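PDB 3D4I: Sts-2 protein from Mus musculus, which carries a histidine-phosphatase (2H-phosphatase) domain with acid-dependent phosphatase activity, the part described here, and probably interferes with CBL-mediated down-regulation of receptor tyrosine kinases. Local coordinates for residues Ile72-Leu77 with Leu258-Asn263; Glu80-Ser85 with Glu109-Glu114; Asn46-Leu51 with Asp64-Ser69; Ile12-His17 with Ser204-Cys209. All blocks are in the same frame, centred on the assembly; numbering follows the deposited sequence.

In the fold
Contacts 1, 2 and 3 are grouped round helix 69-85, and all three reach the second subunit. Contact 3 forms at the start of this helix, contact 1 in its first half, contact 2 near its end. Contacts 1 and 3 meet where Ile72 CG1 lies 4.0 Å from Leu67 CB, and their centres are about 14 Å apart. Contact 4 lies in the core, where strand 11-16 leads into His17, the probable phosphate-accepting histidine of this family. It touches contact 2 through Leu13 CD2 and Leu82 CD2, 4.0 Å apart. Glu19, just past that strand, joins contacts 1 and 3: it bonds to Gln74 and to Asn46 and Ser68.

Contact 1: Ile72-Leu77 with Leu258-Asn263; sequences IFQARL and LTHGAN
Gln74 and His260 meet through one hydrogen bond. Gln74 NE2 donates to His260 NE2 over 3.0 Å, and the N-H...N angle is 161°. The bond lies close to both the imidazole plane and the amide plane, although these planes are 43° apart. Phe73 adds an oblique aromatic contact: its CE2 is 4.0 Å from His260 CD2, which sits at the edge of the phenyl ring. Beside this pair the contact is apolar. Leu258 meets Gln74 and Leu77 with its methyls, CD2 mainly on Gln74 and CD1 on Leu77. Its CD2 rests 3.7 Å from Gln74 CG, and its CD1 lies 3.6 Å from Leu77 CD2.

Both polar groups are held from behind. His260 ND1 donates to Gly261 O at 2.9 Å, with the ring plane containing the bond. Gln74 OE1 accepts from Glu19 N, which fixes which way round the amide lies. The second subunit closes over the same place: its Phe73 stacks on Phe73, and its Asn263 bonds to Leu258 O. Helix 69-85 and the loop before helix 268-271 are thus joined at the dimer interface.

An alanine in place of His260 would probably leave Gln74 NE2 without this acceptor and open a gap beside Phe73. The two bonds are consistent with a neutral imidazole carrying its proton on ND1, with NE2 as acceptor; a second ring proton would be likely to oppose the amide N-H.

Contact 2: Glu80-Ser85 with Glu109-Glu114; sequences EALLDS and EELKLE
Leu83 and Leu111 pack where two helices come very close. Their CA atoms are 5.1 Å apart, as are those of Glu80 and Glu110. Leu111 has an unusual shape. Its chi1 of -114° and chi2 of -18° are both far from staggered, and its CD1 lies against backbone, 3.5 Å from Leu83 N. The same methyl is 3.9 Å from Leu82 CB.

Leu83 has CG anti to its backbone N (chi1 -172°). Its two methyls reach over the last turn of helix 98-111: CD2 lies 3.5 Å from Glu110 O, and CD1 is 3.7 Å from Leu111 O. CD2 also meets Lys112 CE at 3.8 Å. Lys112 ends that helix in a Schellman motif with positive phi. An alanine at Leu83 would probably lose the methyl contacts to Leu111 O and Lys112 CE and thin the packing on Glu110 O.

Glu110 CB lies 3.4 Å from Glu80 N. Its chain bends at chi2, and the carboxylate OE1 comes to 4.0 Å from Glu80 CB.

Helices 69-85 and 98-111 pack side by side here. Deeper in, Leu111 touches Val89 of strand 89-94, while Leu82 packs on Ile107 of helix 98-111 and the loop residues Val87, Pro254 and Val255.

Contact 3: Asn46-Leu51 with Asp64-Ser69; sequences NFPRSL and DPPLSS
Asn46 and Ser69 share the backbone bond that joins these two loop segments. Ser69 N donates to Asn46 O at 2.8 Å. The Asn46 side chain reaches back toward Ser68 and Ser69, CG anti to its backbone N (chi1 -157°). Its OD1 stands 3.5 Å from Ser69 CB and accepts from Cys70 N, while ND2 lies 3.4 Å from Ser68 CB and bonds to Glu19 OE1. Both ends of the buried amide are therefore satisfied.

The segment 64-69 leads into helix 69-85, and Ser68 is its N-cap. Ser68 OG bonds to Gly71 N and also to Glu19 OE1. Asn46 OD1, on Cys70 N, thus serves the same first turn from another part of the chain. Ser69 OG is held by Leu45 O.

Pro48 is the third large contributor. Its CG lies over Leu67 O at 3.7 Å and meets Pro66 CG at 4.0 Å, the two side chains crossing at about a right angle. Leu51 CD2 reaches the same Pro66 CG, at 3.7 Å. Val21, Trp29 and Leu98 also touch Pro66. Next to Pro48, Arg49 points off to form salt bridges with Glu80 and Asp84 of the second subunit.

Contact 4: Ile12-His17 with Ser204-Cys209; sequences ILVIRH and SALDSC. Unlike the reference sequence in segment 12-17: Ile15 (reference Val).
Val14 of strand 11-16 comes to Leu206 of the short helix 205-208 with their CA atoms 5.8 Å apart, and no hydrogen bond links the two segments. The fold is the alpha/beta fold of the histidine phosphatases. Strand 11-16 is an inner strand of the mixed sheet, flanked by the parallel strand 196-201 and the antiparallel strand 236-241. Helix 205-208 follows strand 196-201 and packs on one side of the sheet.

Val14 is the centre of the contact. Its CG1 is anti to the backbone N (chi1 -178°) and lies against the first turn of the helix, 3.8 Å from Ala205 O and 4.1 Å from Ala205 CB. Its CG2 makes a looser contact, 4.4 Å from Cys209 CB. Leu206 meets the same CG1 methyl. Its CD1 touches Val14 CG1 at 3.9 Å and reaches on to Arg16 N at 4.0 Å. Further out, Phe266 of the second subunit packs on Leu206, and Cys209 rests on Met183 and Ile125. Ile15, a valine in the reference sequence, turns the opposite way, toward Leu234 and Ile107.

Arg16 and His17 begin the Arg-His-Gly signature of the family, in which the histidine accepts the phosphoryl group in relatives. Arg16 NE bonds to Ser203 OG, just before this helix. Its NH1 donates to His17 O at 3.2 Å, and His17 CE1 stands 3.3 Å above the guanidinium plane, offset toward the rim.

Contact 1: Ile72-Leu77 with Leu258-Asn263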
loop_
_atom_site.group_PDB
_atom_site.type_symbol
_atom_site.label_atom_id
_atom_site.label_comp_id
_atom_site.label_asym_id
_atom_site.label_seq_id
_atom_site.Cartn_x
_atom_site.Cartn_y
_atom_site.Cartn_z
ATOM N N ILE A 72 -0.449 6.126 3.146
ATOM C CA ILE A 72 0.852 6.117 3.838
ATOM C C ILE A 72 1.825 5.193 3.127
ATOM O O ILE A 72 2.983 5.558 2.935
ATOM C CB ILE A 72 0.711 5.685 5.335
ATOM C CG1 ILE A 72 -0.105 6.732 6.119
ATOM C CG2 ILE A 72 2.092 5.478 5.978
ATOM C CD1 ILE A 72 -0.668 6.201 7.498
ATOM N N PHE A 73 1.371 3.979 2.787
ATOM C CA PHE A 73 2.174 3.049 1.983
ATOM C C PHE A 73 2.619 3.686 0.650
ATOM O O PHE A 73 3.795 3.581 0.292
ATOM C CB PHE A 73 1.430 1.706 1.770
ATOM C CG PHE A 73 1.601 1.109 0.379
ATOM C CD1 PHE A 73 2.789 0.444 0.024
ATOM C CD2 PHE A 73 0.576 1.202 -0.559
ATOM C CE1 PHE A 73 2.940 -0.108 -1.262
ATOM C CE2 PHE A 73 0.719 0.638 -1.866
ATOM C CZ PHE A 73 1.916 -0.003 -2.200
ATOM N N GLN A 74 1.696 4.343 -0.076
ATOM C CA GLN A 74 2.045 4.952 -1.357
ATOM C C GLN A 74 3.126 6.025 -1.183
ATOM O O GLN A 74 4.082 6.066 -1.945
ATOM C CB GLN A 74 0.810 5.543 -2.047
ATOM C CG GLN A 74 -0.287 4.489 -2.329
ATOM C CD GLN A 74 -1.617 5.142 -2.631
ATOM O OE1 GLN A 74 -1.883 6.258 -2.190
ATOM N NE2 GLN A 74 -2.442 4.462 -3.397
ATOM N N ALA A 75 2.977 6.864 -0.159
ATOM C CA ALA A 75 3.914 7.954 0.107
ATOM C C ALA A 75 5.297 7.419 0.457
ATOM O O ALA A 75 6.312 7.881 -0.089
ATOM C CB ALA A 75 3.367 8.863 1.255
ATOM N N ARG A 76 5.334 6.410 1.322
ATOM C CA ARG A 76 6.597 5.775 1.692
ATOM C C ARG A 76 7.280 5.073 0.514
ATOM O O ARG A 76 8.522 5.117 0.372
ATOM C CB ARG A 76 6.397 4.815 2.882
ATOM C CG ARG A 76 6.008 5.493 4.237
ATOM C CD ARG A 76 5.974 4.442 5.388
ATOM N NE ARG A 76 5.834 5.044 6.734
ATOM C CZ ARG A 76 5.196 4.496 7.777
ATOM N NH1 ARG A 76 4.574 3.321 7.677
ATOM N NH2 ARG A 76 5.184 5.138 8.948
ATOM N N LEU A 77 6.488 4.405 -0.327
ATOM C CA LEU A 77 7.028 3.715 -1.506
ATOM C C LEU A 77 7.683 4.698 -2.486
ATOM O O LEU A 77 8.789 4.456 -2.999
ATOM C CB LEU A 77 5.924 2.911 -2.220
ATOM C CG LEU A 77 6.364 1.830 -3.221
ATOM C CD1 LEU A 77 6.997 0.640 -2.463
ATOM C CD2 LEU A 77 5.174 1.392 -4.027
ATOM N N LEU A 258 3.093 4.333 -9.877
ATOM C CA LEU A 258 2.677 3.262 -8.999
ATOM C C LEU A 258 1.267 2.864 -9.401
ATOM O O LEU A 258 0.334 3.669 -9.287
ATOM C CB LEU A 258 2.713 3.714 -7.539
ATOM C CG LEU A 258 1.933 2.809 -6.562
ATOM C CD1 LEU A 258 2.515 1.412 -6.468
ATOM C CD2 LEU A 258 1.858 3.518 -5.195
ATOM N N THR A 259 1.116 1.629 -9.871
ATOM C CA THR A 259 -0.181 1.111 -10.299
ATOM C C THR A 259 -0.502 -0.091 -9.419
ATOM O O THR A 259 0.310 -1.031 -9.346
ATOM C CB THR A 259 -0.111 0.602 -11.772
ATOM O OG1 THR A 259 0.516 1.588 -12.617
ATOM C CG2 THR A 259 -1.508 0.260 -12.307
ATOM N N HIS A 260 -1.646 -0.072 -8.736
ATOM C CA HIS A 260 -2.087 -1.265 -7.979
ATOM C C HIS A 260 -3.598 -1.406 -7.998
ATOM O O HIS A 260 -4.296 -0.476 -8.391
ATOM C CB HIS A 260 -1.559 -1.286 -6.513
ATOM C CG HIS A 260 -2.043 -0.144 -5.655
ATOM N ND1 HIS A 260 -3.300 -0.105 -5.092
ATOM C CD2 HIS A 260 -1.411 0.985 -5.233
ATOM C CE1 HIS A 260 -3.436 1.000 -4.379
ATOM N NE2 HIS A 260 -2.304 1.683 -4.454
ATOM N N GLY A 261 -4.104 -2.564 -7.587
ATOM C CA GLY A 261 -5.559 -2.800 -7.520
ATOM C C GLY A 261 -6.179 -2.381 -6.202
ATOM O O GLY A 261 -5.470 -2.023 -5.237
ATOM N N ALA A 262 -7.512 -2.404 -6.164
ATOM C CA ALA A 262 -8.279 -2.158 -4.958
ATOM C C ALA A 262 -8.266 -3.399 -4.062
ATOM O O ALA A 262 -7.743 -4.470 -4.430
ATOM C CB ALA A 262 -9.763 -1.718 -5.303
ATOM N N ASN A 263 -8.793 -3.231 -2.863
ATOM C CA ASN A 263 -9.079 -4.356 -2.002
ATOM C C ASN A 263 -10.486 -4.175 -1.470
ATOM O O ASN A 263 -10.780 -3.171 -0.823
ATOM C CB ASN A 263 -8.064 -4.450 -0.878
ATOM C CG ASN A 263 -8.251 -5.703 -0.011
ATOM O OD1 ASN A 263 -7.312 -6.417 0.251
ATOM N ND2 ASN A 263 -9.462 -5.941 0.440
#

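Contact 2: Glu80-Ser85 with Glu109-Glu114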
loop_
_atom_site.group_PDB
_atom_site.type_symbol
_atom_site.label_atom_id
_atom_site.label_comp_id
_atom_site.label_asym_id
_atom_site.label_seq_id
_atom_site.Cartn_x
_atom_site.Cartn_y
_atom_site.Cartn_z
ATOM N N GLU A 80 10.996 6.008 -0.848
ATOM C CA GLU A 80 11.985 4.945 -1.048
ATOM C C GLU A 80 12.527 4.897 -2.483
ATOM O O GLU A 80 13.754 4.752 -2.685
ATOM C CB GLU A 80 11.404 3.593 -0.631
ATOM C CG GLU A 80 12.411 2.431 -0.771
ATOM C CD GLU A 80 11.719 1.095 -0.595
ATOM O OE1 GLU A 80 10.631 0.910 -1.170
ATOM O OE2 GLU A 80 12.257 0.246 0.122
ATOM N N ALA A 81 11.646 5.046 -3.474
ATOM C CA ALA A 81 12.088 5.113 -4.879
ATOM C C ALA A 81 12.963 6.347 -5.118
ATOM O O ALA A 81 13.992 6.267 -5.801
ATOM C CB ALA A 81 10.894 5.105 -5.841
ATOM N N LEU A 82 12.560 7.486 -4.550
ATOM C CA LEU A 82 13.386 8.685 -4.616
ATOM C C LEU A 82 14.765 8.452 -4.031
ATOM O O LEU A 82 15.760 8.844 -4.652
ATOM C CB LEU A 82 12.707 9.890 -3.950
ATOM C CG LEU A 82 11.607 10.508 -4.818
ATOM C CD1 LEU A 82 10.656 11.373 -3.981
ATOM C CD2 LEU A 82 12.224 11.321 -6.031
ATOM N N LEU A 83 14.838 7.823 -2.859
ATOM C CA LEU A 83 16.148 7.420 -2.307
ATOM C C LEU A 83 16.949 6.568 -3.300
ATOM O O LEU A 83 18.125 6.864 -3.571
ATOM C CB LEU A 83 16.027 6.696 -0.944
ATOM C CG LEU A 83 17.358 6.427 -0.221
ATOM C CD1 LEU A 83 18.068 7.756 0.098
ATOM C CD2 LEU A 83 17.165 5.604 1.051
ATOM N N ASP A 84 16.307 5.523 -3.833
ATOM C CA ASP A 84 16.939 4.593 -4.777
ATOM C C ASP A 84 17.484 5.302 -6.025
ATOM O O ASP A 84 18.545 4.943 -6.564
ATOM C CB ASP A 84 15.933 3.503 -5.186
ATOM C CG ASP A 84 15.631 2.504 -4.054
ATOM O OD1 ASP A 84 16.281 2.543 -2.978
ATOM O OD2 ASP A 84 14.713 1.677 -4.251
ATOM N N SER A 85 16.770 6.330 -6.473
ATOM C CA SER A 85 17.146 7.063 -7.682
ATOM C C SER A 85 18.432 7.902 -7.559
ATOM O O SER A 85 18.997 8.323 -8.574
ATOM C CB SER A 85 16.002 7.959 -8.132
ATOM O OG SER A 85 15.967 9.133 -7.341
ATOM N N GLU A 109 10.892 10.785 5.424
ATOM C CA GLU A 109 11.340 9.714 6.311
ATOM C C GLU A 109 12.039 8.613 5.517
ATOM O O GLU A 109 13.128 8.149 5.898
ATOM C CB GLU A 109 10.189 9.193 7.170
ATOM C CG GLU A 109 9.952 10.040 8.412
ATOM C CD GLU A 109 8.655 9.693 9.152
ATOM O OE1 GLU A 109 7.999 8.673 8.824
ATOM O OE2 GLU A 109 8.292 10.457 10.067
ATOM N N GLU A 110 11.475 8.263 4.366
ATOM C CA GLU A 110 12.077 7.240 3.508
ATOM C C GLU A 110 13.305 7.729 2.757
ATOM O O GLU A 110 14.167 6.927 2.389
ATOM C CB GLU A 110 11.064 6.682 2.521
ATOM C CG GLU A 110 9.969 5.832 3.156
ATOM C CD GLU A 110 10.484 4.582 3.825
ATOM O OE1 GLU A 110 11.464 3.959 3.323
ATOM O OE2 GLU A 110 9.910 4.244 4.878
ATOM N N LEU A 111 13.375 9.040 2.526
ATOM C CA LEU A 111 14.592 9.664 1.988
ATOM C C LEU A 111 15.704 9.804 3.033
ATOM O O LEU A 111 16.830 10.136 2.684
ATOM C CB LEU A 111 14.272 11.072 1.484
ATOM C CG LEU A 111 14.315 11.596 0.042
ATOM C CD1 LEU A 111 15.126 10.752 -0.976
ATOM C CD2 LEU A 111 12.973 11.978 -0.483
ATOM N N LYS A 112 15.368 9.623 4.309
ATOM C CA LYS A 112 16.272 9.848 5.446
ATOM C C LYS A 112 16.643 11.324 5.645
ATOM O O LYS A 112 17.709 11.658 6.203
ATOM C CB LYS A 112 17.529 8.967 5.363
ATOM C CG LYS A 112 17.232 7.484 5.397
ATOM C CD LYS A 112 18.504 6.640 5.244
ATOM C CE LYS A 112 18.179 5.221 4.742
ATOM N NZ LYS A 112 16.892 4.705 5.276
ATOM N N LEU A 113 15.724 12.193 5.247
ATOM C CA LEU A 113 15.936 13.628 5.279
ATOM C C LEU A 113 14.985 14.357 6.218
ATOM O O LEU A 113 14.961 15.583 6.237
ATOM C CB LEU A 113 15.812 14.191 3.850
ATOM C CG LEU A 113 16.859 13.703 2.849
ATOM C CD1 LEU A 113 16.509 14.269 1.468
ATOM C CD2 LEU A 113 18.259 14.137 3.270
ATOM N N GLU A 114 14.208 13.614 7.006
ATOM C CA GLU A 114 13.159 14.222 7.832
ATOM C C GLU A 114 13.669 15.173 8.930
ATOM O O GLU A 114 12.964 16.091 9.338
ATOM C CB GLU A 114 12.205 13.160 8.411
ATOM C CG GLU A 114 12.741 12.388 9.641
ATOM C CD GLU A 114 13.639 11.190 9.311
ATOM O OE1 GLU A 114 14.376 11.217 8.308
ATOM O OE2 GLU A 114 13.623 10.206 10.097
#

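Contact 3: Asn46-Leu51 with Asp64-Ser69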
loop_
_atom_site.group_PDB
_atom_site.type_symbol
_atom_site.label_atom_id
_atom_site.label_comp_id
_atom_site.label_asym_id
_atom_site.label_seq_id
_atom_site.Cartn_x
_atom_site.Cartn_y
_atom_site.Cartn_z
ATOM N N ASN A 46 -7.655 0.076 6.955
ATOM C CA ASN A 46 -7.195 1.198 6.117
ATOM C C ASN A 46 -7.399 2.561 6.768
ATOM O O ASN A 46 -6.938 3.564 6.224
ATOM C CB ASN A 46 -7.844 1.157 4.732
ATOM C CG ASN A 46 -7.041 1.897 3.667
ATOM O OD1 ASN A 46 -5.820 1.866 3.658
ATOM N ND2 ASN A 46 -7.752 2.543 2.734
ATOM N N PHE A 47 -8.114 2.613 7.904
ATOM C CA PHE A 47 -8.054 3.795 8.784
ATOM C C PHE A 47 -6.699 3.784 9.455
ATOM O O PHE A 47 -6.213 2.706 9.795
ATOM C CB PHE A 47 -9.166 3.790 9.853
ATOM C CG PHE A 47 -10.537 4.109 9.315
ATOM C CD1 PHE A 47 -11.285 3.146 8.651
ATOM C CD2 PHE A 47 -11.088 5.375 9.484
ATOM C CE1 PHE A 47 -12.608 3.434 8.168
ATOM C CE2 PHE A 47 -12.356 5.674 8.992
ATOM C CZ PHE A 47 -13.129 4.704 8.357
ATOM N N PRO A 48 -6.060 4.972 9.620
ATOM C CA PRO A 48 -4.717 4.980 10.220
ATOM C C PRO A 48 -4.724 4.607 11.709
ATOM O O PRO A 48 -5.757 4.706 12.372
ATOM C CB PRO A 48 -4.237 6.436 10.017
ATOM C CG PRO A 48 -5.541 7.257 9.851
ATOM C CD PRO A 48 -6.533 6.318 9.246
ATOM N N ARG A 49 -3.569 4.198 12.219
ATOM C CA ARG A 49 -3.419 3.771 13.615
ATOM C C ARG A 49 -3.870 4.842 14.587
ATOM O O ARG A 49 -4.454 4.544 15.623
ATOM C CB ARG A 49 -1.959 3.345 13.892
ATOM C CG ARG A 49 -1.760 1.838 14.122
ATOM C CD ARG A 49 -0.265 1.471 14.057
ATOM N NE ARG A 49 0.168 0.513 15.078
ATOM C CZ ARG A 49 1.451 0.235 15.338
ATOM N NH1 ARG A 49 2.421 0.840 14.650
ATOM N NH2 ARG A 49 1.781 -0.638 16.294
ATOM N N SER A 50 -3.622 6.101 14.239
ATOM C CA SER A 50 -3.986 7.224 15.095
ATOM C C SER A 50 -4.245 8.478 14.277
ATOM O O SER A 50 -3.864 8.552 13.103
ATOM C CB SER A 50 -2.869 7.507 16.112
ATOM O OG SER A 50 -1.738 8.064 15.462
ATOM N N LEU A 51 -4.921 9.434 14.904
ATOM C CA LEU A 51 -5.040 10.797 14.406
ATOM C C LEU A 51 -4.173 11.739 15.255
ATOM O O LEU A 51 -4.026 11.515 16.475
ATOM C CB LEU A 51 -6.492 11.272 14.434
ATOM C CG LEU A 51 -7.537 10.463 13.664
ATOM C CD1 LEU A 51 -8.937 11.069 13.837
ATOM C CD2 LEU A 51 -7.156 10.376 12.193
ATOM N N ASP A 64 -10.694 17.875 6.724
ATOM C CA ASP A 64 -9.239 17.834 6.606
ATOM C C ASP A 64 -8.805 16.413 6.927
ATOM O O ASP A 64 -8.141 16.171 7.918
ATOM C CB ASP A 64 -8.598 18.857 7.558
ATOM C CG ASP A 64 -7.081 18.983 7.372
ATOM O OD1 ASP A 64 -6.561 18.825 6.230
ATOM O OD2 ASP A 64 -6.408 19.245 8.383
ATOM N N PRO A 65 -9.209 15.458 6.078
ATOM C CA PRO A 65 -9.007 14.046 6.409
ATOM C C PRO A 65 -7.547 13.571 6.276
ATOM O O PRO A 65 -6.784 14.132 5.469
ATOM C CB PRO A 65 -9.941 13.329 5.436
ATOM C CG PRO A 65 -9.946 14.252 4.215
ATOM C CD PRO A 65 -9.915 15.640 4.793
ATOM N N PRO A 66 -7.156 12.559 7.073
ATOM C CA PRO A 66 -5.818 12.009 7.004
ATOM C C PRO A 66 -5.626 11.056 5.838
ATOM O O PRO A 66 -6.590 10.657 5.176
ATOM C CB PRO A 66 -5.706 11.237 8.318
ATOM C CG PRO A 66 -7.092 10.736 8.556
ATOM C CD PRO A 66 -7.952 11.898 8.134
ATOM N N LEU A 67 -4.379 10.681 5.596
ATOM C CA LEU A 67 -4.095 9.620 4.652
ATOM C C LEU A 67 -4.655 8.325 5.224
ATOM O O LEU A 67 -4.629 8.124 6.423
ATOM C CB LEU A 67 -2.582 9.450 4.521
ATOM C CG LEU A 67 -1.837 10.566 3.792
ATOM C CD1 LEU A 67 -0.346 10.234 3.769
ATOM C CD2 LEU A 67 -2.389 10.715 2.419
ATOM N N SER A 68 -5.140 7.452 4.367
ATOM C CA SER A 68 -5.441 6.064 4.758
ATOM C C SER A 68 -4.150 5.312 4.964
ATOM O O SER A 68 -3.066 5.814 4.612
ATOM C CB SER A 68 -6.238 5.389 3.653
ATOM O OG SER A 68 -5.428 5.298 2.475
ATOM N N SER A 69 -4.238 4.101 5.518
ATOM C CA SER A 69 -3.062 3.228 5.611
ATOM C C SER A 69 -2.412 3.003 4.231
ATOM O O SER A 69 -1.185 2.992 4.099
ATOM C CB SER A 69 -3.481 1.885 6.214
ATOM O OG SER A 69 -3.975 2.109 7.539
#

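Contact 4: Ile12-His17 with Ser204-Cys209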
loop_
_atom_site.group_PDB
_atom_site.type_symbol
_atom_site.label_atom_id
_atom_site.label_comp_id
_atom_site.label_asym_id
_atom_site.label_seq_id
_atom_site.Cartn_x
_atom_site.Cartn_y
_atom_site.Cartn_z
ATOM N N ILE A 12 11.865 20.866 -10.047
ATOM C CA ILE A 12 10.640 21.063 -9.262
ATOM C C ILE A 12 9.763 19.835 -9.531
ATOM O O ILE A 12 9.421 19.560 -10.679
ATOM C CB ILE A 12 9.895 22.347 -9.662
ATOM C CG1 ILE A 12 10.578 23.584 -9.049
ATOM C CG2 ILE A 12 8.388 22.292 -9.239
ATOM C CD1 ILE A 12 10.149 23.851 -7.627
ATOM N N LEU A 13 9.453 19.087 -8.472
ATOM C CA LEU A 13 8.738 17.819 -8.598
ATOM C C LEU A 13 7.446 17.963 -7.821
ATOM O O LEU A 13 7.446 18.037 -6.587
ATOM C CB LEU A 13 9.578 16.646 -8.064
ATOM C CG LEU A 13 8.940 15.246 -8.164
ATOM C CD1 LEU A 13 8.637 14.855 -9.614
ATOM C CD2 LEU A 13 9.896 14.227 -7.505
ATOM N N VAL A 14 6.353 18.051 -8.568
ATOM C CA VAL A 14 5.050 18.287 -7.981
ATOM C C VAL A 14 4.439 16.916 -7.820
ATOM O O VAL A 14 4.441 16.125 -8.767
ATOM C CB VAL A 14 4.152 19.153 -8.873
ATOM C CG1 VAL A 14 2.810 19.410 -8.166
ATOM C CG2 VAL A 14 4.847 20.506 -9.181
ATOM N N ILE A 15 3.961 16.657 -6.607
ATOM C CA ILE A 15 3.543 15.334 -6.161
ATOM C C ILE A 15 2.158 15.430 -5.510
ATOM O O ILE A 15 1.961 16.208 -4.552
ATOM C CB ILE A 15 4.561 14.763 -5.123
ATOM C CG1 ILE A 15 5.974 14.682 -5.745
ATOM C CG2 ILE A 15 4.165 13.318 -4.679
ATOM C CD1 ILE A 15 7.068 14.344 -4.767
ATOM N N ARG A 16 1.228 14.597 -5.983
ATOM C CA ARG A 16 -0.089 14.510 -5.373
ATOM C C ARG A 16 -0.046 13.686 -4.082
ATOM O O ARG A 16 0.690 12.693 -3.971
ATOM C CB ARG A 16 -1.136 13.941 -6.344
ATOM C CG ARG A 16 -2.591 14.177 -5.868
ATOM C CD ARG A 16 -3.411 12.917 -6.242
ATOM N NE ARG A 16 -4.854 13.007 -6.008
ATOM C CZ ARG A 16 -5.515 12.246 -5.146
ATOM N NH1 ARG A 16 -4.876 11.326 -4.370
ATOM N NH2 ARG A 16 -6.837 12.417 -5.055
ATOM N N HIS A 17 -0.823 14.110 -3.099
ATOM C CA HIS A 17 -0.892 13.402 -1.837
ATOM C C HIS A 17 -1.358 11.950 -2.058
ATOM O O HIS A 17 -1.972 11.625 -3.076
ATOM C CB HIS A 17 -1.856 14.142 -0.875
ATOM C CG HIS A 17 -3.250 14.302 -1.418
ATOM N ND1 HIS A 17 -4.157 13.265 -1.476
ATOM C CD2 HIS A 17 -3.888 15.390 -1.917
ATOM C CE1 HIS A 17 -5.294 13.709 -1.990
ATOM N NE2 HIS A 17 -5.156 14.996 -2.266
ATOM N N SER A 204 -4.834 19.280 -8.707
ATOM C CA SER A 204 -4.830 20.582 -9.408
ATOM C C SER A 204 -3.436 21.204 -9.599
ATOM O O SER A 204 -3.165 21.857 -10.629
ATOM C CB SER A 204 -5.709 21.566 -8.647
ATOM O OG SER A 204 -5.430 21.506 -7.272
ATOM N N ALA A 205 -2.577 21.039 -8.595
ATOM C CA ALA A 205 -1.260 21.655 -8.599
ATOM C C ALA A 205 -0.331 21.113 -9.695
ATOM O O ALA A 205 0.606 21.812 -10.100
ATOM C CB ALA A 205 -0.592 21.528 -7.220
ATOM N N LEU A 206 -0.544 19.874 -10.146
ATOM C CA LEU A 206 0.317 19.325 -11.199
ATOM C C LEU A 206 0.209 20.166 -12.474
ATOM O O LEU A 206 1.153 20.211 -13.256
ATOM C CB LEU A 206 0.066 17.839 -11.489
ATOM C CG LEU A 206 0.842 16.841 -10.598
ATOM C CD1 LEU A 206 0.172 16.712 -9.252
ATOM C CD2 LEU A 206 0.945 15.477 -11.254
ATOM N N ASP A 207 -0.927 20.842 -12.642
ATOM C CA ASP A 207 -1.124 21.798 -13.736
ATOM C C ASP A 207 -0.792 23.244 -13.307
ATOM O O ASP A 207 0.034 23.932 -13.931
ATOM C CB ASP A 207 -2.559 21.717 -14.289
ATOM C CG ASP A 207 -2.728 22.489 -15.601
ATOM O OD1 ASP A 207 -2.035 22.144 -16.581
ATOM O OD2 ASP A 207 -3.564 23.413 -15.681
ATOM N N SER A 208 -1.435 23.703 -12.245
ATOM C CA SER A 208 -1.336 25.107 -11.855
ATOM C C SER A 208 0.025 25.543 -11.311
ATOM O O SER A 208 0.326 26.728 -11.339
ATOM C CB SER A 208 -2.428 25.456 -10.846
ATOM O OG SER A 208 -2.129 24.853 -9.613
ATOM N N CYS A 209 0.822 24.608 -10.794
ATOM C CA CYS A 209 2.155 24.935 -10.279
ATOM C C CYS A 209 3.284 24.713 -11.300
ATOM O O CYS A 209 4.457 25.025 -11.034
ATOM C CB CYS A 209 2.426 24.231 -8.933
ATOM S SG CYS A 209 1.321 24.809 -7.598
#